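PDB 1UAI: polyguluronate lyase, which probably cleaves the poly(alpha-L-guluronate) stretches of alginate as a lyase, using a jellyroll beta-sandwich fold. Local coordinates for residues V54-G62 / A192-S203; T94-H105 / Q213-S224. All blocks are in the same frame, centred on the assembly; numbering follows the deposited sequence.

Contact 1 of 2, residues V54-G62 / A192-S203; sequences VQFRAAVNG and AGAYTQANCSNS
Thr196 OG1 gives its proton to Ala58 O across 2.8 Å, a hydrogen bond that joins residues 54-62 to residues 192-203. The hydroxyl lies anti to the carbonyl carbon of its own residue (chi1 -58°), which turns it to Ala58; it meets the oxygen tilted 26° from the carbonyl plane. Two residues earlier on each strand the methyl of Ala194 fits against the other chain, its CB 3.7 Å from Phe56 CB. Next to it Gly193 CA sits over one face of the Phe56 ring in a CH-pi contact, 4.0 Å from the centroid. Gly193 takes a positive phi here, at the corner between strands 189-192 and 194-196.

Farther along, Val60, with more surface covered here than any other residue, packs against the 198-203 loop. Its CG1 reaches Ser203 OG at 3.6 Å and its CG2 lies 4.0 Å from Cys200 SG, while Val60 O takes a CA-H...O contact from Asn199 CA at 3.2 Å. Behind these first contacts the 199-203 loop is stiffened from within: Asn199 OD1 accepts from both Ser201 N, closing an Asx turn, and Ser201 OG, and Asn199 N donates to Asn202 OD1. The disulfide from Cys200 to Cys206 and the bonds of Ser203 OG to Glu108 and Asn210 tie the loop to its surroundings.

Strands 54-59 and 194-196 run nearly parallel, 15° apart, but face each other across the interior of the sandwich: strand 54-59 pairs with 45-47 and 211-223 in one sheet, strand 194-196 with 72-79 and 112-119 in the other.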
loop_
_atom_site.group_PDB
_atom_site.type_symbol
_atom_site.label_atom_id
_atom_site.label_comp_id
_atom_site.label_asym_id
_atom_site.label_seq_id
_atom_site.Cartn_x
_atom_site.Cartn_y
_atom_site.Cartn_z
ATOM N N VAL A 54 7.964 1.466 -9.237
ATOM C CA VAL A 54 6.572 1.536 -9.649
ATOM C C VAL A 54 5.848 2.711 -9.012
ATOM O O VAL A 54 5.877 2.898 -7.794
ATOM C CB VAL A 54 5.822 0.233 -9.284
ATOM C CG1 VAL A 54 4.362 0.324 -9.718
ATOM C CG2 VAL A 54 6.505 -0.956 -9.942
ATOM N N GLN A 55 5.206 3.503 -9.861
ATOM C CA GLN A 55 4.435 4.656 -9.426
ATOM C C GLN A 55 2.975 4.261 -9.225
ATOM O O GLN A 55 2.344 3.712 -10.132
ATOM C CB GLN A 55 4.524 5.762 -10.481
ATOM C CG GLN A 55 3.552 6.914 -10.287
ATOM C CD GLN A 55 3.750 7.998 -11.324
ATOM O OE1 GLN A 55 4.830 8.578 -11.424
ATOM N NE2 GLN A 55 2.713 8.274 -12.108
ATOM N N PHE A 56 2.462 4.530 -8.026
ATOM C CA PHE A 56 1.069 4.262 -7.675
ATOM C C PHE A 56 0.452 5.621 -7.362
ATOM O O PHE A 56 0.965 6.353 -6.512
ATOM C CB PHE A 56 0.970 3.402 -6.416
ATOM C CG PHE A 56 1.457 1.994 -6.589
ATOM C CD1 PHE A 56 0.580 0.984 -6.972
ATOM C CD2 PHE A 56 2.781 1.668 -6.320
ATOM C CE1 PHE A 56 1.016 -0.335 -7.077
ATOM C CE2 PHE A 56 3.228 0.353 -6.423
ATOM C CZ PHE A 56 2.342 -0.652 -6.801
ATOM N N ARG A 57 -0.639 5.960 -8.038
ATOM C CA ARG A 57 -1.299 7.239 -7.804
ATOM C C ARG A 57 -2.804 7.054 -7.685
ATOM O O ARG A 57 -3.406 6.310 -8.456
ATOM C CB ARG A 57 -0.998 8.218 -8.946
ATOM C CG ARG A 57 -1.626 9.597 -8.750
ATOM C CD ARG A 57 -1.399 10.526 -9.939
ATOM N NE ARG A 57 0.018 10.775 -10.184
ATOM C CZ ARG A 57 0.479 11.596 -11.122
ATOM N NH1 ARG A 57 -0.371 12.253 -11.902
ATOM N NH2 ARG A 57 1.785 11.756 -11.284
ATOM N N ALA A 58 -3.400 7.728 -6.704
ATOM C CA ALA A 58 -4.842 7.680 -6.490
ATOM C C ALA A 58 -5.312 9.079 -6.102
ATOM O O ALA A 58 -4.915 9.618 -5.066
ATOM C CB ALA A 58 -5.193 6.677 -5.394
ATOM N N ALA A 59 -6.153 9.663 -6.954
ATOM C CA ALA A 59 -6.687 11.004 -6.734
ATOM C C ALA A 59 -7.939 10.965 -5.868
ATOM O O ALA A 59 -8.612 9.943 -5.782
ATOM C CB ALA A 59 -6.990 11.667 -8.072
ATOM N N VAL A 60 -8.259 12.094 -5.243
ATOM C CA VAL A 60 -9.411 12.165 -4.352
ATOM C C VAL A 60 -10.756 11.862 -5.005
ATOM O O VAL A 60 -11.711 11.501 -4.317
ATOM C CB VAL A 60 -9.493 13.547 -3.654
ATOM C CG1 VAL A 60 -8.197 13.816 -2.900
ATOM C CG2 VAL A 60 -9.766 14.647 -4.674
ATOM N N ASN A 61 -10.829 12.002 -6.326
ATOM C CA ASN A 61 -12.068 11.734 -7.053
ATOM C C ASN A 61 -12.043 10.328 -7.647
ATOM O O ASN A 61 -12.874 9.981 -8.485
ATOM C CB ASN A 61 -12.255 12.763 -8.172
ATOM C CG ASN A 61 -11.208 12.635 -9.261
ATOM O OD1 ASN A 61 -10.140 12.063 -9.045
ATOM N ND2 ASN A 61 -11.505 13.175 -10.437
ATOM N N GLY A 62 -11.089 9.517 -7.199
ATOM C CA GLY A 62 -10.967 8.164 -7.709
ATOM C C GLY A 62 -12.149 7.270 -7.395
ATOM O O GLY A 62 -12.921 7.527 -6.468
ATOM N N ALA A 192 0.511 -3.016 -0.462
ATOM C CA ALA A 192 1.503 -1.963 -0.660
ATOM C C ALA A 192 1.119 -1.143 -1.884
ATOM O O ALA A 192 0.698 -1.697 -2.897
ATOM C CB ALA A 192 2.891 -2.563 -0.842
ATOM N N GLY A 193 1.263 0.175 -1.779
ATOM C CA GLY A 193 0.917 1.056 -2.880
ATOM C C GLY A 193 0.475 2.412 -2.367
ATOM O O GLY A 193 1.015 2.906 -1.377
ATOM N N ALA A 194 -0.504 3.016 -3.037
ATOM C CA ALA A 194 -1.021 4.321 -2.638
ATOM C C ALA A 194 -2.503 4.242 -2.295
ATOM O O ALA A 194 -3.349 4.099 -3.179
ATOM C CB ALA A 194 -0.803 5.335 -3.756
ATOM N N TYR A 195 -2.811 4.326 -1.006
ATOM C CA TYR A 195 -4.192 4.289 -0.535
ATOM C C TYR A 195 -4.431 5.684 0.040
ATOM O O TYR A 195 -4.078 5.981 1.181
ATOM C CB TYR A 195 -4.336 3.188 0.518
ATOM C CG TYR A 195 -5.724 2.970 1.073
ATOM C CD1 TYR A 195 -6.865 3.367 0.371
ATOM C CD2 TYR A 195 -5.896 2.320 2.292
ATOM C CE1 TYR A 195 -8.142 3.118 0.878
ATOM C CE2 TYR A 195 -7.162 2.065 2.804
ATOM C CZ TYR A 195 -8.279 2.465 2.094
ATOM O OH TYR A 195 -9.532 2.201 2.598
ATOM N N THR A 196 -5.008 6.548 -0.790
ATOM C CA THR A 196 -5.254 7.940 -0.441
ATOM C C THR A 196 -6.408 8.126 0.531
ATOM O O THR A 196 -7.556 7.817 0.218
ATOM C CB THR A 196 -5.476 8.746 -1.730
ATOM O OG1 THR A 196 -4.316 8.600 -2.562
ATOM C CG2 THR A 196 -5.705 10.223 -1.429
ATOM N N GLN A 197 -6.090 8.650 1.711
ATOM C CA GLN A 197 -7.080 8.852 2.758
ATOM C C GLN A 197 -7.821 10.178 2.661
ATOM O O GLN A 197 -7.884 10.952 3.618
ATOM C CB GLN A 197 -6.413 8.720 4.127
ATOM C CG GLN A 197 -5.659 7.406 4.323
ATOM C CD GLN A 197 -6.530 6.190 4.090
ATOM O OE1 GLN A 197 -6.328 5.440 3.133
ATOM N NE2 GLN A 197 -7.508 5.988 4.961
ATOM N N ALA A 198 -8.382 10.432 1.486
ATOM C CA ALA A 198 -9.147 11.643 1.245
ATOM C C ALA A 198 -9.975 11.445 -0.012
ATOM O O ALA A 198 -9.564 10.735 -0.930
ATOM C CB ALA A 198 -8.211 12.838 1.076
ATOM N N ASN A 199 -11.163 12.039 -0.031
ATOM C CA ASN A 199 -12.023 11.972 -1.201
ATOM C C ASN A 199 -12.649 13.349 -1.381
ATOM O O ASN A 199 -12.272 14.299 -0.692
ATOM C CB ASN A 199 -13.091 10.874 -1.065
ATOM C CG ASN A 199 -13.922 11.010 0.185
ATOM O OD1 ASN A 199 -14.273 12.112 0.590
ATOM N ND2 ASN A 199 -14.263 9.880 0.796
ATOM N N CYS A 200 -13.594 13.475 -2.301
ATOM C CA CYS A 200 -14.191 14.778 -2.550
ATOM C C CYS A 200 -15.056 15.346 -1.430
ATOM O O CYS A 200 -15.446 16.513 -1.477
ATOM C CB CYS A 200 -14.945 14.738 -3.879
ATOM S SG CYS A 200 -13.768 14.518 -5.255
ATOM N N SER A 201 -15.339 14.540 -0.411
ATOM C CA SER A 201 -16.138 15.022 0.709
ATOM C C SER A 201 -15.270 15.788 1.706
ATOM O O SER A 201 -15.767 16.660 2.419
ATOM C CB SER A 201 -16.827 13.859 1.431
ATOM O OG SER A 201 -15.922 13.159 2.270
ATOM N N ASN A 202 -13.977 15.473 1.760
ATOM C CA ASN A 202 -13.092 16.155 2.700
ATOM C C ASN A 202 -11.813 16.740 2.107
ATOM O O ASN A 202 -10.892 17.102 2.842
ATOM C CB ASN A 202 -12.740 15.238 3.881
ATOM C CG ASN A 202 -12.237 13.874 3.445
ATOM O OD1 ASN A 202 -11.683 13.716 2.356
ATOM N ND2 ASN A 202 -12.413 12.879 4.310
ATOM N N SER A 203 -11.763 16.842 0.783
ATOM C CA SER A 203 -10.610 17.414 0.100
ATOM C C SER A 203 -11.069 18.082 -1.187
ATOM O O SER A 203 -11.868 17.523 -1.936
ATOM C CB SER A 203 -9.574 16.335 -0.232
ATOM O OG SER A 203 -8.485 16.886 -0.958
#

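Contact 2 of 2, residues T94-H105 / Q213-S224; sequences THTMVFREAFNH and QVSLYKLQVTHS
Asn104 OD1 is gripped by two donors from the opposing strand, Ser215 OG at 2.7 Å and Gln213 NE2 at 3.2 Å. The serine comes in tilted 19° from the carbonyl plane; the glutamine amide approaches from above that plane, though OD1 lies within the plane of the glutamine amide itself. Gln213 gets there by a chain extended beyond CG, with CG anti to the backbone N (chi1 176°), and its OE1 is taken by Arg57. The other end of the Asn104 amide, ND2, donates to Asn155 and to a water that also bonds Tyr217 OH.

On the same side of the sheet, Arg100 and Lys218 run side by side, with Lys218 NZ over one face of the guanidinium and only 3.1 Å from Arg100 NH2. Two like charges this close probably cost something, partly offset by the salt bridge from Arg100 NE to Glu159. Near the chain end a second water links Thr94 O with the hydroxyls of Thr96 and Thr222.

The other side looks into the sandwich. Met97 SD meets Leu219 CD1 at 3.8 Å, Val221 CG2 touches Met97 CG, and Val214 CG2 lies 3.7 Å from Phe103 CD1. Phe99 and Phe103 carry this layer on to Phe128 and Tyr152, which they meet edge-to-face. This inner side is largely apolar in its middle, with Glu101 among the apolar groups and His95 and His223 toward the C-terminal end.

Two classic beta bulges interrupt the backbone ladder: Tyr217 and Lys218 opposite Arg100, and Asn104 and His105 opposite Gln213. Strands 95-105 and 213-223 thus form the antiparallel centre of one sheet of this jellyroll beta-sandwich, one side facing the other sheet.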
loop_
_atom_site.group_PDB
_atom_site.type_symbol
_atom_site.label_atom_id
_atom_site.label_comp_id
_atom_site.label_asym_id
_atom_site.label_seq_id
_atom_site.Cartn_x
_atom_site.Cartn_y
_atom_site.Cartn_z
ATOM N N THR A 94 6.031 -17.634 10.291
ATOM C CA THR A 94 6.706 -16.342 10.295
ATOM C C THR A 94 6.384 -15.689 8.957
ATOM O O THR A 94 6.709 -16.226 7.897
ATOM C CB THR A 94 8.225 -16.521 10.459
ATOM O OG1 THR A 94 8.485 -17.223 11.682
ATOM C CG2 THR A 94 8.926 -15.172 10.500
ATOM N N HIS A 95 5.750 -14.523 9.024
ATOM C CA HIS A 95 5.306 -13.809 7.836
ATOM C C HIS A 95 5.954 -12.447 7.746
ATOM O O HIS A 95 5.777 -11.600 8.622
ATOM C CB HIS A 95 3.790 -13.737 7.898
ATOM C CG HIS A 95 3.176 -15.064 8.211
ATOM N ND1 HIS A 95 2.876 -15.470 9.494
ATOM C CD2 HIS A 95 2.949 -16.134 7.417
ATOM C CE1 HIS A 95 2.495 -16.735 9.473
ATOM N NE2 HIS A 95 2.532 -17.162 8.225
ATOM N N THR A 96 6.693 -12.243 6.662
ATOM C CA THR A 96 7.455 -11.024 6.479
ATOM C C THR A 96 7.219 -10.277 5.180
ATOM O O THR A 96 7.060 -10.885 4.125
ATOM C CB THR A 96 8.973 -11.353 6.517
ATOM O OG1 THR A 96 9.271 -12.124 7.686
ATOM C CG2 THR A 96 9.812 -10.088 6.510
ATOM N N MET A 97 7.178 -8.950 5.273
ATOM C CA MET A 97 7.115 -8.120 4.082
ATOM C C MET A 97 8.152 -7.030 4.269
ATOM O O MET A 97 8.137 -6.302 5.266
ATOM C CB MET A 97 5.759 -7.453 3.827
ATOM C CG MET A 97 5.864 -6.482 2.631
ATOM S SD MET A 97 4.345 -5.869 1.881
ATOM C CE MET A 97 3.707 -4.862 3.218
ATOM N N VAL A 98 9.082 -6.961 3.326
ATOM C CA VAL A 98 10.107 -5.931 3.325
ATOM C C VAL A 98 9.817 -5.103 2.087
ATOM O O VAL A 98 9.629 -5.648 0.997
ATOM C CB VAL A 98 11.528 -6.510 3.193
ATOM C CG1 VAL A 98 12.543 -5.373 3.095
ATOM C CG2 VAL A 98 11.842 -7.399 4.380
ATOM N N PHE A 99 9.766 -3.791 2.251
ATOM C CA PHE A 99 9.497 -2.927 1.118
ATOM C C PHE A 99 10.291 -1.640 1.221
ATOM O O PHE A 99 10.692 -1.227 2.309
ATOM C CB PHE A 99 7.995 -2.612 1.039
ATOM C CG PHE A 99 7.474 -1.808 2.202
ATOM C CD1 PHE A 99 7.473 -0.415 2.163
ATOM C CD2 PHE A 99 7.003 -2.445 3.349
ATOM C CE1 PHE A 99 7.011 0.328 3.246
ATOM C CE2 PHE A 99 6.542 -1.710 4.435
ATOM C CZ PHE A 99 6.545 -0.323 4.386
ATOM N N ARG A 100 10.553 -1.034 0.071
ATOM C CA ARG A 100 11.248 0.241 0.021
ATOM C C ARG A 100 10.343 1.133 -0.797
ATOM O O ARG A 100 9.992 0.799 -1.928
ATOM C CB ARG A 100 12.612 0.115 -0.651
ATOM C CG ARG A 100 13.631 -0.593 0.212
ATOM C CD ARG A 100 14.991 -0.656 -0.448
ATOM N NE ARG A 100 15.882 -1.541 0.292
ATOM C CZ ARG A 100 17.099 -1.886 -0.112
ATOM N NH1 ARG A 100 17.574 -1.416 -1.257
ATOM N NH2 ARG A 100 17.833 -2.707 0.624
ATOM N N GLU A 101 9.941 2.258 -0.221
ATOM C CA GLU A 101 9.055 3.160 -0.930
ATOM C C GLU A 101 9.280 4.592 -0.504
ATOM O O GLU A 101 10.012 4.876 0.448
ATOM C CB GLU A 101 7.589 2.790 -0.665
ATOM C CG GLU A 101 7.135 3.018 0.776
ATOM C CD GLU A 101 5.675 2.646 1.009
ATOM O OE1 GLU A 101 5.135 1.828 0.231
ATOM O OE2 GLU A 101 5.066 3.153 1.978
ATOM N N ALA A 102 8.649 5.494 -1.240
ATOM C CA ALA A 102 8.705 6.909 -0.936
ATOM C C ALA A 102 7.324 7.481 -1.211
ATOM O O ALA A 102 6.656 7.076 -2.167
ATOM C CB ALA A 102 9.740 7.610 -1.812
ATOM N N PHE A 103 6.880 8.389 -0.348
ATOM C CA PHE A 103 5.604 9.068 -0.547
ATOM C C PHE A 103 6.011 10.272 -1.402
ATOM O O PHE A 103 6.908 11.027 -1.017
ATOM C CB PHE A 103 5.024 9.533 0.792
ATOM C CG PHE A 103 4.589 8.408 1.698
ATOM C CD1 PHE A 103 3.322 7.841 1.577
ATOM C CD2 PHE A 103 5.446 7.923 2.683
ATOM C CE1 PHE A 103 2.916 6.809 2.426
ATOM C CE2 PHE A 103 5.049 6.893 3.533
ATOM C CZ PHE A 103 3.782 6.336 3.405
ATOM N N ASN A 104 5.361 10.450 -2.549
ATOM C CA ASN A 104 5.711 11.536 -3.469
ATOM C C ASN A 104 4.769 12.725 -3.498
ATOM O O ASN A 104 5.184 13.840 -3.816
ATOM C CB ASN A 104 5.767 11.032 -4.917
ATOM C CG ASN A 104 6.590 9.779 -5.092
ATOM O OD1 ASN A 104 6.103 8.790 -5.646
ATOM N ND2 ASN A 104 7.844 9.813 -4.651
ATOM N N HIS A 105 3.503 12.493 -3.186
ATOM C CA HIS A 105 2.515 13.552 -3.299
ATOM C C HIS A 105 1.376 13.287 -2.332
ATOM O O HIS A 105 1.029 12.135 -2.075
ATOM C CB HIS A 105 2.006 13.545 -4.747
ATOM C CG HIS A 105 1.515 14.868 -5.245
ATOM N ND1 HIS A 105 0.224 15.307 -5.047
ATOM C CD2 HIS A 105 2.130 15.824 -5.979
ATOM C CE1 HIS A 105 0.064 16.475 -5.643
ATOM N NE2 HIS A 105 1.205 16.811 -6.216
ATOM N N GLN A 213 0.419 9.882 -3.984
ATOM C CA GLN A 213 1.249 9.035 -4.829
ATOM C C GLN A 213 2.389 8.439 -4.027
ATOM O O GLN A 213 2.988 9.109 -3.183
ATOM C CB GLN A 213 1.825 9.829 -6.006
ATOM C CG GLN A 213 2.785 9.020 -6.875
ATOM C CD GLN A 213 3.251 9.787 -8.095
ATOM O OE1 GLN A 213 2.444 10.185 -8.933
ATOM N NE2 GLN A 213 4.557 9.999 -8.201
ATOM N N VAL A 214 2.670 7.171 -4.304
ATOM C CA VAL A 214 3.738 6.428 -3.655
ATOM C C VAL A 214 4.546 5.711 -4.735
ATOM O O VAL A 214 3.985 5.238 -5.724
ATOM C CB VAL A 214 3.170 5.354 -2.690
ATOM C CG1 VAL A 214 4.285 4.455 -2.182
ATOM C CG2 VAL A 214 2.454 6.019 -1.529
ATOM N N SER A 215 5.860 5.647 -4.550
ATOM C CA SER A 215 6.734 4.941 -5.478
ATOM C C SER A 215 7.315 3.761 -4.709
ATOM O O SER A 215 7.851 3.925 -3.611
ATOM C CB SER A 215 7.858 5.849 -5.982
ATOM O OG SER A 215 7.364 6.803 -6.908
ATOM N N LEU A 216 7.187 2.575 -5.291
ATOM C CA LEU A 216 7.661 1.341 -4.678
ATOM C C LEU A 216 8.892 0.838 -5.426
ATOM O O LEU A 216 8.836 0.563 -6.625
ATOM C CB LEU A 216 6.535 0.310 -4.724
ATOM C CG LEU A 216 6.640 -0.976 -3.909
ATOM C CD1 LEU A 216 6.875 -0.652 -2.443
ATOM C CD2 LEU A 216 5.351 -1.771 -4.076
ATOM N N TYR A 217 9.995 0.709 -4.694
ATOM C CA TYR A 217 11.281 0.301 -5.253
ATOM C C TYR A 217 11.709 -1.130 -4.970
ATOM O O TYR A 217 12.485 -1.710 -5.731
ATOM C CB TYR A 217 12.349 1.274 -4.756
ATOM C CG TYR A 217 12.111 2.671 -5.268
ATOM C CD1 TYR A 217 12.433 2.999 -6.582
ATOM C CD2 TYR A 217 11.492 3.640 -4.477
ATOM C CE1 TYR A 217 12.146 4.245 -7.105
ATOM C CE2 TYR A 217 11.195 4.904 -4.996
ATOM C CZ TYR A 217 11.526 5.193 -6.315
ATOM O OH TYR A 217 11.223 6.415 -6.869
ATOM N N LYS A 218 11.217 -1.688 -3.874
ATOM C CA LYS A 218 11.541 -3.055 -3.498
ATOM C C LYS A 218 10.302 -3.610 -2.814
ATOM O O LYS A 218 9.631 -2.893 -2.074
ATOM C CB LYS A 218 12.729 -3.059 -2.536
ATOM C CG LYS A 218 13.450 -4.384 -2.399
ATOM C CD LYS A 218 14.745 -4.180 -1.626
ATOM C CE LYS A 218 15.651 -5.392 -1.700
ATOM N NZ LYS A 218 16.961 -5.109 -1.050
ATOM N N LEU A 219 9.994 -4.876 -3.076
ATOM C CA LEU A 219 8.827 -5.524 -2.486
ATOM C C LEU A 219 9.122 -7.009 -2.360
ATOM O O LEU A 219 9.224 -7.718 -3.364
ATOM C CB LEU A 219 7.596 -5.315 -3.369
ATOM C CG LEU A 219 6.293 -5.936 -2.862
ATOM C CD1 LEU A 219 5.888 -5.299 -1.535
ATOM C CD2 LEU A 219 5.203 -5.739 -3.904
ATOM N N GLN A 220 9.247 -7.478 -1.122
ATOM C CA GLN A 220 9.573 -8.873 -0.861
ATOM C C GLN A 220 8.694 -9.437 0.249
ATOM O O GLN A 220 8.603 -8.860 1.328
ATOM C CB GLN A 220 11.049 -8.990 -0.438
ATOM C CG GLN A 220 12.018 -8.105 -1.232
ATOM C CD GLN A 220 13.450 -8.152 -0.708
ATOM O OE1 GLN A 220 13.687 -8.156 0.499
ATOM N NE2 GLN A 220 14.415 -8.162 -1.622
ATOM N N VAL A 221 8.042 -10.562 -0.026
ATOM C CA VAL A 221 7.201 -11.224 0.961
ATOM C C VAL A 221 7.662 -12.663 1.110
ATOM O O VAL A 221 7.936 -13.341 0.117
ATOM C CB VAL A 221 5.710 -11.202 0.546
ATOM C CG1 VAL A 221 4.917 -12.216 1.366
ATOM C CG2 VAL A 221 5.136 -9.807 0.762
ATOM N N THR A 222 7.771 -13.118 2.353
ATOM C CA THR A 222 8.179 -14.487 2.621
ATOM C C THR A 222 7.319 -15.075 3.728
ATOM O O THR A 222 6.776 -14.356 4.573
ATOM C CB THR A 222 9.662 -14.584 3.048
ATOM O OG1 THR A 222 9.844 -13.921 4.303
ATOM C CG2 THR A 222 10.567 -13.949 2.005
ATOM N N HIS A 223 7.202 -16.397 3.701
ATOM C CA HIS A 223 6.417 -17.138 4.676
ATOM C C HIS A 223 7.150 -18.433 4.994
ATOM O O HIS A 223 7.614 -19.122 4.089
ATOM C CB HIS A 223 5.039 -17.472 4.098
ATOM C CG HIS A 223 4.179 -16.273 3.851
ATOM N ND1 HIS A 223 3.597 -15.555 4.872
ATOM C CD2 HIS A 223 3.813 -15.656 2.702
ATOM C CE1 HIS A 223 2.910 -14.548 4.366
ATOM N NE2 HIS A 223 3.024 -14.587 3.050
ATOM N N SER A 224 7.272 -18.753 6.276
ATOM C CA SER A 224 7.931 -19.991 6.676
ATOM C C SER A 224 7.300 -20.521 7.953
ATOM O O SER A 224 6.375 -19.855 8.469
ATOM C CB SER A 224 9.431 -19.769 6.892
ATOM O OG SER A 224 9.673 -18.930 8.003
ATOM O OXT SER A 224 7.737 -21.594 8.416
HETATM O O HOH W 1 8.923 -14.742 6.763
HETATM O O HOH W 2 10.307 8.472 -5.483
#

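The centres of contacts 1 and 2 lie about 18 Å apart, yet the two share a sheet: strand 54-59 of contact 1 lies beside strand 211-223 of contact 2, followed by 95-105. Contact 1 spans the gap between the two sheets, whereas contact 2 stays within one of them. They also touch directly, through a probable hydrogen bond between Val54 O and Leu216 N and through the packing of Gly193 O on Val214 CG2. Along the chain the segments alternate, 54-62, 94-105, 192-203 and 213-224, so the pairings cross. Strand 194-196 precedes 211-223, and the C-terminal part of the chain thereby contributes to both layers of the sandwich.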